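Local coordinates for Tautomerase_3 domain-containing protein (Corynebacterium halotolerans YIM 70093 = DSM 44683, PDB 7M58) that probably acts as a hydrolytic dehalogenase or tautomerase, being a trimeric member of the cis-3-chloroacrylic acid dehalogenase family in the tautomerase superfamily, at residues T131-Q134 with S135-E138; V5-R8 with A9-D13; N105-G109 with E110-E114; S87-A90 with D91-L95; N44-A48 with G49-L53. All coordinates share one frame; numbering follows the deposited sequence.

From the N terminus, contact 2 turns strand 2-8 toward helix 14-31. Contact 5 follows, turning the chain out of strand 40-46 into strand 51-53. These two lie side by side, because strands 2-8 and 40-46 are neighbours: Ala9 N is 2.8 Å from Leu46 O. Contact 4 ends helix 75-92, and its Leu93 packs on Ile12 of contact 2. Contact 3 then closes the turn leaving strand 100-107, across the chain's centre from contact 2. Contact 1, last, starts helix 134-142 about 21 Å from contact 3, centre to centre. All five are local and in series; none nests or crosses. Contacts 1, 3 and 5 also meet neighbouring subunits.

Contact 1: T131-Q134 with S135-E138; sequences TLPQ and SLQE
Leu132 and Leu136 meet at the start of helix 134-142, where the loop after helix 125-129 turns into the first helical turn with Pro133 at the N-cap position. Their side chains run at a slant to each other: Leu132 CD1 lies 3.9 Å from Leu136 CD2, and Leu132 CB is almost as close to the same methyl. Leu136 reaches across because its CG stands anti to the backbone N (chi1 -174°). The proline ring instead lies alongside Leu136, pointing the same way, with Pro133 CG 4.0 Å from Leu136 CB. Both leucines are buried, and Glu98 of the second subunit packs on Leu136, which places this apolar patch beside a neighbouring chain.

Gln137 runs on the other flank as an extended chain. Its CG passes 3.7 Å from Pro133 O, while its amide NE2 is bonded to Phe129 O, so the side chain links the new helix back to the end of helix 125-129. The backbone supplies the i to i+4 bonds: Glu138 N reaches Gln134 O at 3.2 Å, whereas Gln137 N meets Pro133 O at 2.8 Å.

Contact 2: V5-R8 with A9-D13; sequences VSSR and AGLID
Arg8 brings the one flat side-chain group of this contact to Ala9, whose carbonyl O approaches the guanidinium obliquely, with Arg8 NH1 3.3 Å from Ala9 O. The arginine chain bends at both chi2 and chi3, and its aliphatic part follows the backbone of the next residue: Arg8 CG is 3.4 Å from Ala9 O. Ala48 and Glu60, both on loops, also touch this side chain.

The backbone reverses in a type II beta turn from Arg8 to Leu11, closed by Leu11 N to Arg8 O at 2.8 Å with a nearly straight N-H...O angle of 164°. Gly10 sits at the turn's third position with positive phi (101°), a conformation that glycine takes readily. The turn begins the beta-alpha-beta crossover from strand 2-8 through helix 14-31 to the parallel strand 40-46.

Past the turn, side chains fold back on the strand. Leu11 CD2 covers Ser7 CB at 3.7 Å. Ile12 CD1 comes to 3.4 Å from Ser7 OG and, farther along, to 4.0 Å from Val5 CG1, the valine and isoleucine side chains crossing at about a right angle. Phe43 of strand 40-46 touches both Val5 and Ile12, and from helix 14-31 Leu24 packs on Val5 and Arg17 on Ile12.

Contact 3: N105-G109 with E110-E114; sequences NEIPG and ENMTE
Pro108 and Asn111 meet with the CG corner of the proline ring set against the face of the Asn111 amide: Asn111 CG, OD1 and ND2 are all 3.6 Å from Pro108 CG, so that carbon sits above the amide plane instead of at one end of it. Glu110 approaches another carbon of the ring. A bend at chi2 brings its carboxylate back, and Glu110 CD lies 3.7 Å from Pro108 CB, with both oxygens only slightly farther away. Next to this pair, Ile107 CG2 packs against Met112 CG at 3.9 Å, the two side chains crossing at a slant.

One 3-10 turn sets these groups in place. Asn111 N bonds to Pro108 O at 3.0 Å and Met112 N to Gly109 O at 2.9 Å; in both, the donor stands well above the carbonyl plane, as the tight i to i+3 spacing suggests.

Farther out, the Asn111 amide has a partner in the second subunit: ND2 bonds to Glu106 OE1 of that chain, whose Val104 packs on Ile107. A sulfate ion, probably from the crystallisation liquor, lies about 4 Å from the Met112 side chain. Met112 and Thr113 pair antiparallel with a strand of the second subunit, so the turn delivers strand 112-114 into a sheet shared across chains, consistent with the interlocked trimer of the tautomerase superfamily.

Contact 4: S87-A90 with D91-L95; sequences SKVA and DVLEL
Ser87 lies in the last turns of helix 75-92, where its carbonyl O accepts a bond from Asp91 N at 3.2 Å. Its side-chain OG turns back to Glu83 O, one helical turn earlier. Lys88 comes next and repeats the i to i+4 pattern: Val92 N lies 2.8 Å from Lys88 O, and the same oxygen has Val92 CG2 close beside it, at 3.4 Å. Leu23 of helix 14-31 packs against Lys88, Val89 and Val92, so one flank of this helix end rests on the other long helix.

Val89 carries the side-chain contact. It and Leu93 lie side by side and point the same way, Val89 CG1 meeting Leu93 CD1 at 3.8 Å, while Leu93 N donates to Val89 O. With CG1 anti to the backbone N (chi1 168°), that methyl is directed toward the C-terminal turn. The helix belongs to the beta-alpha-beta unit formed with strands 63-70 and 100-107: Val100 packs on Val89 and Ala90, and Val63 touches Leu93 and Leu95.

Ala90 supplies the carbonyl for the longer bond of the Schellman motif that closes the helix. Glu94 takes positive phi (53°), its N returns to Asp91 O at 3.0 Å, and Leu95 N reaches past it to Ala90 O at 2.8 Å in an essentially straight bond. The small Ala90 methyl lies close to the departing chain, CB being 3.4 Å from Leu95 O. Glu94 itself turns outward, where its OE2 forms a salt bridge with Arg16 NH2.

Contact 5: N44-A48 with G49-L53; sequences NDLDA and GALFL
Leu46 and Leu51 meet through different choices at chi1: in Leu46, CG lies anti to the carbonyl carbon (-63°), while in Leu51 it lies anti to the backbone N (-152°). With CD1 anti to CA in both, the two side chains meet at a slant, and Leu46 CD1 comes to 3.7 Å from Leu51 CD1. Nearer the bend, Ala50 CB faces back, 4.3 Å from Leu46 CB and 3.5 Å from Asp47 O.

Between them a type I beta turn from Asp47 to Ala50 bends the chain. Its closing bond, Ala50 N to Asp47 O, is weak at 3.4 Å. The aspartate adds a shorter one, from Ala48 N to Asp47 OD1 at 2.8 Å; the donor comes on the anti side of that oxygen, 34° out of the carboxylate plane.

The turn leads from strand 40-46 into strand 51-53, whose Leu51 and Phe52 pair antiparallel with a strand of the third subunit. Arg17 of that subunit packs on both Asp47 and Ala50, and Ile42 of the same chain on Leu46. Gly49 O accepts a hydrogen bond from Gln14 NE2 of the third subunit, so with the carboxylate bond to Ala48 N the bend is held by more than its own weak backbone bond.

Contact 1: T131-Q134 with S135-E138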
loop_
_atom_site.group_PDB
_atom_site.type_symbol
_atom_site.label_atom_id
_atom_site.label_comp_id
_atom_site.label_asym_id
_atom_site.label_seq_id
_atom_site.Cartn_x
_atom_site.Cartn_y
_atom_site.Cartn_z
ATOM N N THR A 131 4.625 26.763 -12.546
ATOM C CA THR A 131 3.243 26.643 -13.003
ATOM C C THR A 131 2.224 26.860 -11.888
ATOM O O THR A 131 1.054 27.110 -12.180
ATOM C CB THR A 131 3.029 25.267 -13.648
ATOM O OG1 THR A 131 4.066 25.032 -14.608
ATOM C CG2 THR A 131 1.701 25.193 -14.383
ATOM N N LEU A 132 2.618 26.770 -10.620
ATOM C CA LEU A 132 1.639 26.896 -9.558
ATOM C C LEU A 132 1.143 28.340 -9.442
ATOM O O LEU A 132 1.840 29.284 -9.821
ATOM C CB LEU A 132 2.215 26.398 -8.232
ATOM C CG LEU A 132 2.840 25.000 -8.306
ATOM C CD1 LEU A 132 3.290 24.505 -6.964
ATOM C CD2 LEU A 132 1.826 24.016 -8.883
ATOM N N PRO A 133 -0.075 28.536 -8.942
ATOM C CA PRO A 133 -0.513 29.902 -8.621
ATOM C C PRO A 133 0.380 30.542 -7.569
ATOM O O PRO A 133 0.839 29.889 -6.628
ATOM C CB PRO A 133 -1.951 29.716 -8.111
ATOM C CG PRO A 133 -2.096 28.228 -7.857
ATOM C CD PRO A 133 -1.170 27.557 -8.826
ATOM N N GLN A 134 0.570 31.856 -7.722
ATOM C CA GLN A 134 1.531 32.598 -6.918
ATOM C C GLN A 134 1.302 32.413 -5.414
ATOM O O GLN A 134 2.261 32.415 -4.632
ATOM C CB GLN A 134 1.491 34.071 -7.314
ATOM C CG GLN A 134 2.509 34.906 -6.559
ATOM C CD GLN A 134 2.886 36.178 -7.283
ATOM O OE1 GLN A 134 2.250 37.222 -7.098
ATOM N NE2 GLN A 134 3.912 36.099 -8.122
ATOM N N SER A 135 0.049 32.290 -4.986
ATOM C CA SER A 135 -0.213 32.123 -3.561
ATOM C C SER A 135 0.222 30.737 -3.104
ATOM O O SER A 135 0.701 30.564 -1.983
ATOM C CB SER A 135 -1.694 32.340 -3.247
ATOM O OG SER A 135 -2.519 31.654 -4.173
ATOM N N LEU A 136 0.040 29.728 -3.951
ATOM C CA LEU A 136 0.583 28.412 -3.637
ATOM C C LEU A 136 2.100 28.425 -3.666
ATOM O O LEU A 136 2.748 27.758 -2.851
ATOM C CB LEU A 136 0.040 27.368 -4.616
ATOM C CG LEU A 136 0.406 25.912 -4.316
ATOM C CD1 LEU A 136 -0.036 25.504 -2.919
ATOM C CD2 LEU A 136 -0.194 24.973 -5.383
ATOM N N GLN A 137 2.687 29.211 -4.572
ATOM C CA GLN A 137 4.141 29.304 -4.654
ATOM C C GLN A 137 4.748 29.752 -3.337
ATOM O O GLN A 137 5.801 29.241 -2.921
ATOM C CB GLN A 137 4.549 30.252 -5.781
ATOM C CG GLN A 137 4.482 29.634 -7.152
ATOM C CD GLN A 137 4.967 30.566 -8.239
ATOM O OE1 GLN A 137 4.884 31.778 -8.122
ATOM N NE2 GLN A 137 5.508 29.997 -9.294
ATOM N N GLU A 138 4.116 30.721 -2.674
ATOM C CA GLU A 138 4.745 31.299 -1.502
ATOM C C GLU A 138 4.423 30.554 -0.204
ATOM O O GLU A 138 5.208 30.623 0.743
ATOM C CB GLU A 138 4.417 32.792 -1.430
ATOM C CG GLU A 138 4.980 33.555 -2.673
ATOM C CD GLU A 138 6.477 33.213 -3.014
ATOM O OE1 GLU A 138 7.363 33.486 -2.162
ATOM O OE2 GLU A 138 6.761 32.684 -4.133
#

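Contact 2: V5-R8 with A9-D13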
loop_
_atom_site.group_PDB
_atom_site.type_symbol
_atom_site.label_atom_id
_atom_site.label_comp_id
_atom_site.label_asym_id
_atom_site.label_seq_id
_atom_site.Cartn_x
_atom_site.Cartn_y
_atom_site.Cartn_z
ATOM N N VAL A 5 4.795 4.113 7.563
ATOM C CA VAL A 5 5.638 3.460 8.559
ATOM C C VAL A 5 4.725 2.616 9.422
ATOM O O VAL A 5 3.835 3.150 10.091
ATOM C CB VAL A 5 6.405 4.471 9.424
ATOM C CG1 VAL A 5 7.170 3.739 10.502
ATOM C CG2 VAL A 5 7.318 5.374 8.566
ATOM N N SER A 6 4.929 1.309 9.404
ATOM C CA SER A 6 4.096 0.390 10.161
ATOM C C SER A 6 4.895 -0.172 11.321
ATOM O O SER A 6 6.017 -0.660 11.122
ATOM C CB SER A 6 3.594 -0.754 9.277
ATOM O OG SER A 6 2.677 -0.269 8.320
ATOM N N SER A 7 4.314 -0.095 12.520
ATOM C CA SER A 7 4.919 -0.609 13.742
ATOM C C SER A 7 3.816 -0.840 14.761
ATOM O O SER A 7 2.734 -0.251 14.670
ATOM C CB SER A 7 5.960 0.350 14.318
ATOM O OG SER A 7 5.379 1.603 14.639
ATOM N N ARG A 8 4.104 -1.719 15.727
ATOM C CA ARG A 8 3.227 -1.913 16.881
ATOM C C ARG A 8 2.887 -0.581 17.527
ATOM O O ARG A 8 3.779 0.209 17.846
ATOM C CB ARG A 8 3.911 -2.825 17.899
ATOM C CG ARG A 8 3.207 -2.899 19.238
ATOM C CD ARG A 8 2.153 -3.972 19.310
ATOM N NE ARG A 8 2.036 -4.502 20.674
ATOM C CZ ARG A 8 1.272 -3.958 21.621
ATOM N NH1 ARG A 8 0.536 -2.880 21.347
ATOM N NH2 ARG A 8 1.228 -4.502 22.834
ATOM N N ALA A 9 1.594 -0.313 17.677
ATOM C CA ALA A 9 1.168 0.870 18.413
ATOM C C ALA A 9 1.906 0.943 19.741
ATOM O O ALA A 9 1.917 -0.018 20.520
ATOM C CB ALA A 9 -0.342 0.846 18.644
ATOM N N GLY A 10 2.516 2.094 19.995
ATOM C CA GLY A 10 3.309 2.311 21.176
ATOM C C GLY A 10 4.800 2.222 20.949
ATOM O O GLY A 10 5.567 2.725 21.775
ATOM N N LEU A 11 5.236 1.626 19.841
ATOM C CA LEU A 11 6.674 1.535 19.609
ATOM C C LEU A 11 7.280 2.899 19.327
ATOM O O LEU A 11 8.389 3.194 19.783
ATOM C CB LEU A 11 6.988 0.572 18.466
ATOM C CG LEU A 11 8.472 0.525 18.090
ATOM C CD1 LEU A 11 9.267 -0.156 19.209
ATOM C CD2 LEU A 11 8.652 -0.220 16.769
ATOM N N ILE A 12 6.589 3.738 18.571
ATOM C CA ILE A 12 7.121 5.037 18.201
ATOM C C ILE A 12 6.303 6.104 18.917
ATOM O O ILE A 12 5.176 6.406 18.501
ATOM C CB ILE A 12 7.113 5.239 16.683
ATOM C CG1 ILE A 12 7.718 3.993 16.013
ATOM C CG2 ILE A 12 7.897 6.505 16.327
ATOM C CD1 ILE A 12 7.809 4.004 14.470
ATOM N N ASP A 13 6.864 6.634 20.018
ATOM C CA ASP A 13 6.543 7.930 20.637
ATOM C C ASP A 13 5.980 8.961 19.680
ATOM O O ASP A 13 6.314 8.954 18.494
ATOM C CB ASP A 13 7.821 8.581 21.185
ATOM C CG ASP A 13 7.991 8.410 22.639
ATOM O OD1 ASP A 13 7.050 7.928 23.285
ATOM O OD2 ASP A 13 9.097 8.735 23.128
#

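Contact 3: N105-G109 with E110-E114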
loop_
_atom_site.group_PDB
_atom_site.type_symbol
_atom_site.label_atom_id
_atom_site.label_comp_id
_atom_site.label_asym_id
_atom_site.label_seq_id
_atom_site.Cartn_x
_atom_site.Cartn_y
_atom_site.Cartn_z
ATOM N N ASN A 105 8.291 1.376 -3.763
ATOM C CA ASN A 105 7.472 1.198 -4.950
ATOM C C ASN A 105 7.587 2.476 -5.759
ATOM O O ASN A 105 7.523 3.573 -5.200
ATOM C CB ASN A 105 6.000 0.902 -4.608
ATOM C CG ASN A 105 5.126 0.634 -5.851
ATOM O OD1 ASN A 105 5.455 -0.205 -6.685
ATOM N ND2 ASN A 105 4.016 1.364 -5.977
ATOM N N GLU A 106 7.761 2.344 -7.064
ATOM C CA GLU A 106 8.040 3.478 -7.932
ATOM C C GLU A 106 6.826 3.761 -8.784
ATOM O O GLU A 106 6.269 2.850 -9.405
ATOM C CB GLU A 106 9.214 3.199 -8.848
ATOM C CG GLU A 106 10.520 3.243 -8.177
ATOM C CD GLU A 106 11.612 2.850 -9.130
ATOM O OE1 GLU A 106 11.982 3.683 -9.995
ATOM O OE2 GLU A 106 12.071 1.678 -9.016
ATOM N N ILE A 107 6.382 5.003 -8.806
ATOM C CA ILE A 107 5.195 5.145 -9.619
ATOM C C ILE A 107 5.432 6.385 -10.491
ATOM O O ILE A 107 6.158 7.290 -10.065
ATOM C CB ILE A 107 3.949 5.141 -8.728
ATOM C CG1 ILE A 107 2.963 4.353 -9.584
ATOM C CG2 ILE A 107 3.295 6.517 -8.586
ATOM C CD1 ILE A 107 1.881 3.912 -8.896
ATOM N N PRO A 108 4.971 6.426 -11.741
ATOM C CA PRO A 108 5.193 7.629 -12.555
ATOM C C PRO A 108 4.608 8.876 -11.905
ATOM O O PRO A 108 3.613 8.823 -11.179
ATOM C CB PRO A 108 4.484 7.299 -13.874
ATOM C CG PRO A 108 3.714 6.040 -13.615
ATOM C CD PRO A 108 4.392 5.334 -12.528
ATOM N N GLY A 109 5.277 10.008 -12.143
ATOM C CA GLY A 109 4.828 11.272 -11.576
ATOM C C GLY A 109 3.430 11.665 -12.019
ATOM O O GLY A 109 2.648 12.188 -11.226
ATOM N N GLU A 110 3.103 11.447 -13.295
ATOM C CA GLU A 110 1.750 11.746 -13.760
ATOM C C GLU A 110 0.682 10.922 -13.061
ATOM O O GLU A 110 -0.505 11.247 -13.198
ATOM C CB GLU A 110 1.616 11.560 -15.276
ATOM C CG GLU A 110 1.883 10.164 -15.802
ATOM C CD GLU A 110 3.337 9.944 -16.254
ATOM O OE1 GLU A 110 3.543 9.122 -17.186
ATOM O OE2 GLU A 110 4.265 10.581 -15.692
ATOM N N ASN A 111 1.062 9.885 -12.313
ATOM C CA ASN A 111 0.117 9.125 -11.508
ATOM C C ASN A 111 0.007 9.666 -10.089
ATOM O O ASN A 111 -0.424 8.947 -9.187
ATOM C CB ASN A 111 0.498 7.641 -11.492
ATOM C CG ASN A 111 0.369 6.976 -12.863
ATOM O OD1 ASN A 111 0.450 7.624 -13.903
ATOM N ND2 ASN A 111 0.186 5.670 -12.860
ATOM N N MET A 112 0.404 10.910 -9.866
ATOM C CA MET A 112 0.326 11.507 -8.545
ATOM C C MET A 112 -0.191 12.929 -8.659
ATOM O O MET A 112 0.225 13.665 -9.560
ATOM C CB MET A 112 1.683 11.543 -7.852
ATOM C CG MET A 112 2.296 10.200 -7.672
ATOM S SD MET A 112 3.656 10.193 -6.493
ATOM C CE MET A 112 4.761 11.343 -7.151
ATOM N N THR A 113 -1.118 13.298 -7.779
ATOM C CA THR A 113 -1.415 14.697 -7.507
ATOM C C THR A 113 -0.941 14.996 -6.093
ATOM O O THR A 113 -1.112 14.185 -5.183
ATOM C CB THR A 113 -2.907 15.068 -7.640
ATOM O OG1 THR A 113 -3.690 14.370 -6.657
ATOM C CG2 THR A 113 -3.432 14.776 -9.022
ATOM N N GLU A 114 -0.318 16.153 -5.938
ATOM C CA GLU A 114 0.018 16.741 -4.654
ATOM C C GLU A 114 -0.146 18.243 -4.833
ATOM O O GLU A 114 0.212 18.786 -5.885
ATOM C CB GLU A 114 1.453 16.399 -4.228
ATOM C CG GLU A 114 1.708 14.933 -3.930
ATOM C CD GLU A 114 3.116 14.693 -3.376
ATOM O OE1 GLU A 114 3.788 15.696 -3.011
ATOM O OE2 GLU A 114 3.554 13.511 -3.282
#

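Contact 4: S87-A90 with D91-L95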
loop_
_atom_site.group_PDB
_atom_site.type_symbol
_atom_site.label_atom_id
_atom_site.label_comp_id
_atom_site.label_asym_id
_atom_site.label_seq_id
_atom_site.Cartn_x
_atom_site.Cartn_y
_atom_site.Cartn_z
ATOM N N SER A 87 19.486 2.542 7.875
ATOM C CA SER A 87 20.542 2.863 8.830
ATOM C C SER A 87 20.089 3.917 9.832
ATOM O O SER A 87 20.141 3.697 11.047
ATOM C CB SER A 87 21.772 3.366 8.076
ATOM O OG SER A 87 22.491 2.295 7.507
ATOM N N LYS A 88 19.598 5.047 9.341
ATOM C CA LYS A 88 19.343 6.183 10.217
ATOM C C LYS A 88 18.082 6.008 11.052
ATOM O O LYS A 88 18.023 6.507 12.186
ATOM C CB LYS A 88 19.271 7.461 9.374
ATOM C CG LYS A 88 20.468 7.667 8.492
ATOM C CD LYS A 88 21.698 7.789 9.335
ATOM C CE LYS A 88 22.867 8.378 8.552
ATOM N NZ LYS A 88 22.480 9.580 7.746
ATOM N N VAL A 89 17.076 5.311 10.517
ATOM C CA VAL A 89 15.867 5.054 11.293
ATOM C C VAL A 89 16.144 4.043 12.397
ATOM O O VAL A 89 15.618 4.156 13.510
ATOM C CB VAL A 89 14.739 4.578 10.364
ATOM C CG1 VAL A 89 13.567 4.031 11.167
ATOM C CG2 VAL A 89 14.327 5.691 9.416
ATOM N N ALA A 90 16.964 3.026 12.111
ATOM C CA ALA A 90 17.345 2.087 13.161
ATOM C C ALA A 90 18.049 2.809 14.311
ATOM O O ALA A 90 17.746 2.560 15.484
ATOM C CB ALA A 90 18.217 0.967 12.594
ATOM N N ASP A 91 18.982 3.713 13.995
ATOM C CA ASP A 91 19.622 4.498 15.052
ATOM C C ASP A 91 18.631 5.426 15.753
ATOM O O ASP A 91 18.615 5.493 16.989
ATOM C CB ASP A 91 20.835 5.273 14.508
ATOM C CG ASP A 91 21.899 5.552 15.598
ATOM O OD1 ASP A 91 21.923 4.853 16.648
ATOM O OD2 ASP A 91 22.747 6.448 15.385
ATOM N N VAL A 92 17.792 6.142 14.998
ATOM C CA VAL A 92 16.859 7.087 15.622
ATOM C C VAL A 92 15.916 6.368 16.585
ATOM O O VAL A 92 15.595 6.888 17.660
ATOM C CB VAL A 92 16.098 7.873 14.541
ATOM C CG1 VAL A 92 14.756 8.332 15.041
ATOM C CG2 VAL A 92 16.912 9.069 14.128
ATOM N N LEU A 93 15.474 5.162 16.233
ATOM C CA LEU A 93 14.574 4.392 17.083
ATOM C C LEU A 93 15.310 3.476 18.056
ATOM O O LEU A 93 14.654 2.785 18.840
ATOM C CB LEU A 93 13.616 3.557 16.228
ATOM C CG LEU A 93 12.641 4.297 15.306
ATOM C CD1 LEU A 93 11.844 3.306 14.450
ATOM C CD2 LEU A 93 11.717 5.224 16.080
ATOM N N GLU A 94 16.644 3.465 18.038
ATOM C CA GLU A 94 17.453 2.561 18.860
ATOM C C GLU A 94 17.022 1.107 18.649
ATOM O O GLU A 94 16.692 0.372 19.581
ATOM C CB GLU A 94 17.401 2.967 20.333
ATOM C CG GLU A 94 17.752 4.444 20.547
ATOM C CD GLU A 94 17.998 4.812 22.004
ATOM O OE1 GLU A 94 19.179 4.937 22.394
ATOM O OE2 GLU A 94 17.014 4.992 22.755
ATOM N N LEU A 95 17.028 0.706 17.384
ATOM C CA LEU A 95 16.706 -0.618 16.886
ATOM C C LEU A 95 17.903 -1.169 16.112
ATOM O O LEU A 95 18.738 -0.405 15.627
ATOM C CB LEU A 95 15.493 -0.544 15.953
ATOM C CG LEU A 95 14.134 -0.403 16.606
ATOM C CD1 LEU A 95 13.052 -0.403 15.522
ATOM C CD2 LEU A 95 13.951 -1.524 17.619
#

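Contact 5: N44-A48 with G49-L53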
loop_
_atom_site.group_PDB
_atom_site.type_symbol
_atom_site.label_atom_id
_atom_site.label_comp_id
_atom_site.label_asym_id
_atom_site.label_seq_id
_atom_site.Cartn_x
_atom_site.Cartn_y
_atom_site.Cartn_z
ATOM N N ASN A 44 1.145 4.106 10.501
ATOM C CA ASN A 44 0.112 3.097 10.716
ATOM C C ASN A 44 0.482 2.277 11.948
ATOM O O ASN A 44 1.386 1.431 11.904
ATOM C CB ASN A 44 -0.040 2.202 9.489
ATOM C CG ASN A 44 -0.571 2.965 8.279
ATOM O OD1 ASN A 44 -1.689 3.488 8.301
ATOM N ND2 ASN A 44 0.224 3.024 7.216
ATOM N N ASP A 45 -0.222 2.511 13.048
ATOM C CA ASP A 45 0.057 1.768 14.265
ATOM C C ASP A 45 -0.744 0.473 14.285
ATOM O O ASP A 45 -1.936 0.451 13.954
ATOM C CB ASP A 45 -0.253 2.617 15.499
ATOM C CG ASP A 45 0.741 3.765 15.683
ATOM O OD1 ASP A 45 1.815 3.759 15.027
ATOM O OD2 ASP A 45 0.448 4.673 16.488
ATOM N N LEU A 46 -0.096 -0.596 14.724
ATOM C CA LEU A 46 -0.651 -1.933 14.621
ATOM C C LEU A 46 -1.025 -2.449 16.002
ATOM O O LEU A 46 -0.398 -2.085 17.000
ATOM C CB LEU A 46 0.366 -2.879 13.975
ATOM C CG LEU A 46 0.789 -2.573 12.545
ATOM C CD1 LEU A 46 1.925 -3.501 12.122
ATOM C CD2 LEU A 46 -0.411 -2.694 11.613
ATOM N N ASP A 47 -2.059 -3.297 16.043
ATOM C CA ASP A 47 -2.482 -3.989 17.258
ATOM C C ASP A 47 -1.392 -4.953 17.749
ATOM O O ASP A 47 -0.409 -5.235 17.053
ATOM C CB ASP A 47 -3.801 -4.727 17.015
ATOM C CG ASP A 47 -4.672 -4.802 18.268
ATOM O OD1 ASP A 47 -4.157 -4.531 19.378
ATOM O OD2 ASP A 47 -5.874 -5.130 18.147
ATOM N N ALA A 48 -1.614 -5.506 18.947
ATOM C CA ALA A 48 -0.572 -6.253 19.658
ATOM C C ALA A 48 -0.067 -7.473 18.885
ATOM O O ALA A 48 1.150 -7.698 18.790
ATOM C CB ALA A 48 -1.085 -6.673 21.032
ATOM N N GLY A 49 -0.969 -8.301 18.377
ATOM C CA GLY A 49 -0.519 -9.516 17.720
ATOM C C GLY A 49 -0.744 -9.472 16.225
ATOM O O GLY A 49 -1.118 -10.481 15.616
ATOM N N ALA A 50 -0.555 -8.300 15.618
ATOM C CA ALA A 50 -0.967 -8.108 14.239
ATOM C C ALA A 50 0.171 -8.252 13.246
ATOM O O ALA A 50 -0.091 -8.274 12.030
ATOM C CB ALA A 50 -1.609 -6.730 14.073
ATOM N N LEU A 51 1.407 -8.405 13.723
ATOM C CA LEU A 51 2.589 -8.426 12.871
ATOM C C LEU A 51 3.292 -9.768 13.015
ATOM O O LEU A 51 3.655 -10.169 14.123
ATOM C CB LEU A 51 3.548 -7.288 13.236
ATOM C CG LEU A 51 4.443 -6.755 12.099
ATOM C CD1 LEU A 51 5.047 -5.395 12.456
ATOM C CD2 LEU A 51 5.526 -7.729 11.609
ATOM N N PHE A 52 3.516 -10.438 11.894
ATOM C CA PHE A 52 4.156 -11.743 11.872
ATOM C C PHE A 52 5.373 -11.713 10.970
ATOM O O PHE A 52 5.358 -11.057 9.926
ATOM C CB PHE A 52 3.195 -12.811 11.372
ATOM C CG PHE A 52 2.046 -13.081 12.300
ATOM C CD1 PHE A 52 0.996 -12.178 12.413
ATOM C CD2 PHE A 52 1.981 -14.257 13.017
ATOM C CE1 PHE A 52 -0.079 -12.431 13.251
ATOM C CE2 PHE A 52 0.888 -14.516 13.856
ATOM C CZ PHE A 52 -0.130 -13.603 13.966
ATOM N N LEU A 53 6.424 -12.425 11.392
ATOM C CA LEU A 53 7.630 -12.672 10.608
ATOM C C LEU A 53 7.901 -14.166 10.570
ATOM O O LEU A 53 8.019 -14.802 11.620
ATOM C CB LEU A 53 8.851 -11.959 11.184
ATOM C CG LEU A 53 9.023 -10.458 11.003
ATOM C CD1 LEU A 53 9.329 -9.757 12.277
ATOM C CD2 LEU A 53 10.225 -10.321 10.165
#